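Local coordinates for penicillin-binding protein 2B (Streptococcus pneumoniae, PDB 2WAD) that cross-links the peptide stems of neighbouring glycan strands in cell-wall peptidoglycan as a penicillin-binding transpeptidase of the elongation machinery, at residues A[479-493]-A[521-535]. Residues are numbered along the deposited sequence; the frame is centred on the assembly and turned at random.
Sequences RSTFGEYGLGSATGI and DNYTPMQLAQYVATI. Unlike the reference sequence in segment 479-493: Ser489 (reference Thr).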
loop_
_atom_site.group_PDB
_atom_site.type_symbol
_atom_site.label_atom_id
_atom_site.label_comp_id
_atom_site.label_asym_id
_atom_site.label_seq_id
_atom_site.Cartn_x
_atom_site.Cartn_y
_atom_site.Cartn_z
ATOM N N ARG A 479 -14.282 -5.326 20.994
ATOM C CA ARG A 479 -13.531 -4.709 19.903
ATOM C C ARG A 479 -12.076 -4.433 20.277
ATOM O O ARG A 479 -11.164 -4.402 19.425
ATOM C CB ARG A 479 -14.200 -3.428 19.400
ATOM C CG ARG A 479 -15.544 -3.591 18.681
ATOM C CD ARG A 479 -16.087 -2.234 18.218
ATOM N NE ARG A 479 -17.030 -2.365 17.104
ATOM C CZ ARG A 479 -17.987 -1.494 16.801
ATOM N NH1 ARG A 479 -18.148 -0.386 17.528
ATOM N NH2 ARG A 479 -18.780 -1.717 15.758
ATOM N N SER A 480 -11.843 -4.269 21.572
ATOM C CA SER A 480 -10.472 -4.095 22.042
ATOM C C SER A 480 -9.666 -5.376 21.919
ATOM O O SER A 480 -8.524 -5.368 21.425
ATOM C CB SER A 480 -10.439 -3.490 23.459
ATOM O OG SER A 480 -9.212 -3.753 24.116
ATOM N N THR A 481 -10.230 -6.486 22.382
ATOM C CA THR A 481 -9.601 -7.776 22.076
ATOM C C THR A 481 -9.405 -8.018 20.580
ATOM O O THR A 481 -8.325 -8.400 20.155
ATOM C CB THR A 481 -10.398 -8.959 22.651
ATOM O OG1 THR A 481 -10.709 -8.679 24.022
ATOM C CG2 THR A 481 -9.563 -10.239 22.547
ATOM N N PHE A 482 -10.458 -7.867 19.776
ATOM C CA PHE A 482 -10.320 -7.950 18.317
ATOM C C PHE A 482 -9.132 -7.124 17.784
ATOM O O PHE A 482 -8.296 -7.648 17.040
ATOM C CB PHE A 482 -11.626 -7.505 17.649
ATOM C CG PHE A 482 -12.771 -8.499 17.786
ATOM C CD1 PHE A 482 -12.545 -9.819 18.139
ATOM C CD2 PHE A 482 -14.075 -8.113 17.537
ATOM C CE1 PHE A 482 -13.595 -10.728 18.260
ATOM C CE2 PHE A 482 -15.129 -9.029 17.616
ATOM C CZ PHE A 482 -14.899 -10.343 17.998
ATOM N N GLY A 483 -9.041 -5.853 18.182
ATOM C CA GLY A 483 -7.901 -4.995 17.861
ATOM C C GLY A 483 -6.536 -5.535 18.267
ATOM O O GLY A 483 -5.544 -5.323 17.559
ATOM N N GLU A 484 -6.466 -6.283 19.370
ATOM C CA GLU A 484 -5.211 -6.950 19.745
ATOM C C GLU A 484 -4.693 -7.936 18.694
ATOM O O GLU A 484 -3.512 -8.303 18.703
ATOM C CB GLU A 484 -5.366 -7.701 21.064
ATOM C CG GLU A 484 -5.504 -6.806 22.295
ATOM C CD GLU A 484 -5.546 -7.655 23.554
ATOM O OE1 GLU A 484 -6.622 -8.165 23.900
ATOM O OE2 GLU A 484 -4.500 -7.843 24.195
ATOM N N TYR A 485 -5.582 -8.376 17.805
ATOM C CA TYR A 485 -5.228 -9.370 16.801
ATOM C C TYR A 485 -5.184 -8.715 15.445
ATOM O O TYR A 485 -4.925 -9.373 14.409
ATOM C CB TYR A 485 -6.232 -10.504 16.773
ATOM C CG TYR A 485 -6.092 -11.534 17.869
ATOM C CD1 TYR A 485 -5.216 -12.599 17.748
ATOM C CD2 TYR A 485 -6.945 -11.512 18.974
ATOM C CE1 TYR A 485 -5.125 -13.576 18.769
ATOM C CE2 TYR A 485 -6.883 -12.483 19.960
ATOM C CZ TYR A 485 -5.977 -13.520 19.858
ATOM O OH TYR A 485 -5.910 -14.479 20.869
ATOM N N GLY A 486 -5.424 -7.404 15.458
ATOM C CA GLY A 486 -5.424 -6.613 14.231
ATOM C C GLY A 486 -6.767 -6.581 13.534
ATOM O O GLY A 486 -6.909 -6.097 12.405
ATOM N N LEU A 487 -7.782 -7.119 14.186
ATOM C CA LEU A 487 -9.125 -7.096 13.609
ATOM C C LEU A 487 -9.812 -5.768 13.988
ATOM O O LEU A 487 -10.304 -5.621 15.103
ATOM C CB LEU A 487 -9.923 -8.294 14.150
ATOM C CG LEU A 487 -9.302 -9.683 13.889
ATOM C CD1 LEU A 487 -10.042 -10.796 14.585
ATOM C CD2 LEU A 487 -9.254 -9.949 12.378
ATOM N N GLY A 488 -9.848 -4.801 13.077
ATOM C CA GLY A 488 -10.435 -3.485 13.365
ATOM C C GLY A 488 -9.398 -2.447 13.772
ATOM O O GLY A 488 -9.752 -1.326 14.093
ATOM N N SER A 489 -8.111 -2.789 13.728
ATOM C CA SER A 489 -7.068 -1.813 14.042
ATOM C C SER A 489 -6.057 -1.803 12.908
ATOM O O SER A 489 -6.015 -2.761 12.132
ATOM C CB SER A 489 -6.353 -2.161 15.363
ATOM O OG SER A 489 -5.871 -3.493 15.339
ATOM N N ALA A 490 -5.270 -0.730 12.826
ATOM C CA ALA A 490 -4.109 -0.655 11.930
ATOM C C ALA A 490 -3.217 -1.873 12.061
ATOM O O ALA A 490 -2.872 -2.268 13.179
ATOM C CB ALA A 490 -3.276 0.617 12.214
ATOM N N THR A 491 -2.786 -2.414 10.920
ATOM C CA THR A 491 -1.885 -3.571 10.892
ATOM C C THR A 491 -0.418 -3.204 11.045
ATOM O O THR A 491 0.378 -4.033 11.501
ATOM C CB THR A 491 -2.055 -4.429 9.604
ATOM O OG1 THR A 491 -1.638 -3.692 8.457
ATOM C CG2 THR A 491 -3.486 -4.843 9.393
ATOM N N GLY A 492 -0.054 -1.985 10.655
ATOM C CA GLY A 492 1.351 -1.575 10.616
ATOM C C GLY A 492 2.049 -1.815 9.283
ATOM O O GLY A 492 3.278 -1.649 9.149
ATOM N N ILE A 493 1.287 -2.264 8.286
ATOM C CA ILE A 493 1.917 -2.646 7.022
ATOM C C ILE A 493 2.599 -1.428 6.383
ATOM O O ILE A 493 2.113 -0.304 6.539
ATOM C CB ILE A 493 0.944 -3.285 6.041
ATOM C CG1 ILE A 493 1.724 -4.003 4.932
ATOM C CG2 ILE A 493 -0.042 -2.270 5.489
ATOM C CD1 ILE A 493 0.847 -4.642 3.920
ATOM N N ASP A 521 -18.719 -6.207 12.327
ATOM C CA ASP A 521 -17.621 -5.397 11.784
ATOM C C ASP A 521 -17.029 -6.138 10.568
ATOM O O ASP A 521 -16.940 -7.372 10.613
ATOM C CB ASP A 521 -16.536 -5.206 12.852
ATOM C CG ASP A 521 -16.990 -4.331 14.004
ATOM O OD1 ASP A 521 -18.031 -3.672 13.862
ATOM O OD2 ASP A 521 -16.322 -4.294 15.057
ATOM N N ASN A 522 -16.632 -5.402 9.524
ATOM C CA ASN A 522 -15.909 -5.884 8.334
ATOM C C ASN A 522 -14.398 -5.597 8.409
ATOM O O ASN A 522 -13.997 -4.498 8.804
ATOM C CB ASN A 522 -16.386 -5.157 7.057
ATOM C CG ASN A 522 -17.811 -5.536 6.614
ATOM O OD1 ASN A 522 -18.073 -5.732 5.420
ATOM N ND2 ASN A 522 -18.738 -5.621 7.563
ATOM N N TYR A 523 -13.574 -6.550 7.968
ATOM C CA TYR A 523 -12.127 -6.463 8.052
ATOM C C TYR A 523 -11.489 -6.706 6.681
ATOM O O TYR A 523 -12.121 -7.308 5.797
ATOM C CB TYR A 523 -11.629 -7.530 9.030
ATOM C CG TYR A 523 -12.239 -7.470 10.418
ATOM C CD1 TYR A 523 -12.336 -6.262 11.134
ATOM C CD2 TYR A 523 -12.742 -8.607 11.006
ATOM C CE1 TYR A 523 -12.885 -6.212 12.409
ATOM C CE2 TYR A 523 -13.314 -8.567 12.260
ATOM C CZ TYR A 523 -13.354 -7.384 12.970
ATOM O OH TYR A 523 -13.930 -7.407 14.225
ATOM N N THR A 524 -10.256 -6.238 6.501
ATOM C CA THR A 524 -9.506 -6.493 5.267
ATOM C C THR A 524 -8.811 -7.868 5.320
ATOM O O THR A 524 -8.627 -8.445 6.380
ATOM C CB THR A 524 -8.376 -5.478 5.070
ATOM O OG1 THR A 524 -7.379 -5.719 6.063
ATOM C CG2 THR A 524 -8.863 -4.032 5.179
ATOM N N PRO A 525 -8.405 -8.402 4.160
ATOM C CA PRO A 525 -7.717 -9.695 4.170
ATOM C C PRO A 525 -6.367 -9.611 4.898
ATOM O O PRO A 525 -5.962 -10.591 5.514
ATOM C CB PRO A 525 -7.575 -10.038 2.672
ATOM C CG PRO A 525 -8.714 -9.296 1.995
ATOM C CD PRO A 525 -8.934 -8.030 2.830
ATOM N N MET A 526 -5.672 -8.467 4.850
ATOM C CA MET A 526 -4.421 -8.300 5.578
ATOM C C MET A 526 -4.642 -8.397 7.089
ATOM O O MET A 526 -3.866 -9.062 7.790
ATOM C CB MET A 526 -3.713 -6.998 5.154
ATOM C CG MET A 526 -2.361 -6.728 5.797
ATOM S SD MET A 526 -1.101 -7.923 5.253
ATOM C CE MET A 526 -1.071 -7.564 3.502
ATOM N N GLN A 527 -5.698 -7.764 7.596
ATOM C CA GLN A 527 -6.056 -7.862 9.026
ATOM C C GLN A 527 -6.323 -9.321 9.436
ATOM O O GLN A 527 -5.915 -9.770 10.528
ATOM C CB GLN A 527 -7.280 -6.986 9.347
ATOM C CG GLN A 527 -7.025 -5.448 9.304
ATOM C CD GLN A 527 -8.285 -4.638 9.545
ATOM O OE1 GLN A 527 -9.268 -4.809 8.846
ATOM N NE2 GLN A 527 -8.264 -3.747 10.530
ATOM N N LEU A 528 -7.040 -10.050 8.576
ATOM C CA LEU A 528 -7.365 -11.463 8.881
ATOM C C LEU A 528 -6.122 -12.360 8.813
ATOM O O LEU A 528 -6.019 -13.291 9.594
ATOM C CB LEU A 528 -8.508 -11.998 7.988
ATOM C CG LEU A 528 -9.856 -11.317 8.288
ATOM C CD1 LEU A 528 -10.819 -11.421 7.088
ATOM C CD2 LEU A 528 -10.477 -12.006 9.475
ATOM N N ALA A 529 -5.158 -12.061 7.931
ATOM C CA ALA A 529 -3.874 -12.752 8.014
ATOM C C ALA A 529 -3.083 -12.439 9.286
ATOM O O ALA A 529 -2.450 -13.322 9.854
ATOM C CB ALA A 529 -3.005 -12.512 6.784
ATOM N N GLN A 530 -3.052 -11.177 9.700
ATOM C CA GLN A 530 -2.257 -10.796 10.877
ATOM C C GLN A 530 -2.880 -11.480 12.094
ATOM O O GLN A 530 -2.182 -11.857 13.018
ATOM C CB GLN A 530 -2.299 -9.277 11.123
ATOM C CG GLN A 530 -1.434 -8.795 12.324
ATOM C CD GLN A 530 -1.393 -7.275 12.394
ATOM O OE1 GLN A 530 -2.442 -6.617 12.378
ATOM N NE2 GLN A 530 -0.190 -6.701 12.377
ATOM N N TYR A 531 -4.199 -11.636 12.081
ATOM C CA TYR A 531 -4.888 -12.260 13.212
ATOM C C TYR A 531 -4.438 -13.717 13.368
ATOM O O TYR A 531 -3.958 -14.130 14.436
ATOM C CB TYR A 531 -6.409 -12.092 13.051
ATOM C CG TYR A 531 -7.293 -13.175 13.652
ATOM C CD1 TYR A 531 -7.276 -13.426 15.021
ATOM C CD2 TYR A 531 -8.198 -13.893 12.868
ATOM C CE1 TYR A 531 -8.088 -14.371 15.597
ATOM C CE2 TYR A 531 -9.035 -14.857 13.436
ATOM C CZ TYR A 531 -8.972 -15.078 14.807
ATOM O OH TYR A 531 -9.768 -16.028 15.417
ATOM N N VAL A 532 -4.521 -14.504 12.298
ATOM C CA VAL A 532 -4.080 -15.897 12.436
ATOM C C VAL A 532 -2.564 -15.993 12.655
ATOM O O VAL A 532 -2.112 -16.913 13.366
ATOM C CB VAL A 532 -4.545 -16.832 11.294
ATOM C CG1 VAL A 532 -3.948 -16.373 9.935
ATOM C CG2 VAL A 532 -4.089 -18.258 11.603
ATOM N N ALA A 533 -1.790 -15.054 12.098
ATOM C CA ALA A 533 -0.322 -15.051 12.307
ATOM C C ALA A 533 0.039 -14.773 13.763
ATOM O O ALA A 533 1.016 -15.328 14.284
ATOM C CB ALA A 533 0.391 -14.035 11.404
ATOM N N THR A 534 -0.766 -13.929 14.409
ATOM C CA THR A 534 -0.608 -13.599 15.830
ATOM C C THR A 534 -0.818 -14.827 16.715
ATOM O O THR A 534 -0.044 -15.105 17.640
ATOM C CB THR A 534 -1.588 -12.453 16.241
ATOM O OG1 THR A 534 -1.280 -11.264 15.497
ATOM C CG2 THR A 534 -1.500 -12.152 17.733
ATOM N N ILE A 535 -1.881 -15.571 16.435
ATOM C CA ILE A 535 -2.082 -16.876 17.060
ATOM C C ILE A 535 -0.886 -17.798 16.823
ATOM O O ILE A 535 -0.360 -18.435 17.746
ATOM C CB ILE A 535 -3.381 -17.553 16.555
ATOM C CG1 ILE A 535 -4.592 -16.718 16.981
ATOM C CG2 ILE A 535 -3.454 -18.979 17.131
ATOM C CD1 ILE A 535 -5.947 -17.132 16.409
#
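Arg479 meets Asp521 side-on, NE giving a hydrogen bond to OD2 (2.9 Å) and NH2 one to OD1 (2.8 Å), each on the syn lone pair. The two flat groups of this bidentate salt bridge are only 21° from coplanar, and Pro504 O takes a further bond from NH2. One turn on, Phe482 CD2 lies 3.4 Å from Tyr523 OH. The carbonyl O of Phe482 accepts from Tyr485 N and Leu487 N from opposite faces; with Gly486 N on Gly483 O and positive phi at Gly486, the helix ends in a Schellman motif. The Tyr485 ring offers a face to the edge of Tyr531 in an offset edge-to-face pair, planes at 89°, while Thr534 CG2 and Ile535 CG1 pack obliquely against it. Leu487 is wedged between two aromatics: its CB sits over a face of Tyr523, 3.9 Å from the centroid, its CD1 over a face of Tyr531, and its CD2 touches Leu528 CD2. The loop then passes along two glutamines. Gln527 NE2 donates to Ser489 O (2.9 Å) from above the carbonyl plane; its OE1 accepts from Thr524 N and its N donates to Thr524 OG1, a capping box with Thr524 as N-cap of helix 525-536. Gln530, with CG anti to the backbone N (chi1 -178°) and its chain extended, brings NE2 onto a lone pair of Thr491 O at 2.9 Å; both amide nitrogens also bond elsewhere, to Thr500 O and Leu542 O respectively. Thr491 OG1 accepts from Ile493 N in an ST turn and also bonds to Glu498 OE2; Ile493 CD1 rests on Met526 CE. Tyr531 OH reaches Val387 O, beside the probable acyl-ester serine, Ser386. In this penicillin-binding transpeptidase fold, helix 471-484's end and following loop thus pack on helix 525-536, itself against sheet strands 342-348 and 645-650.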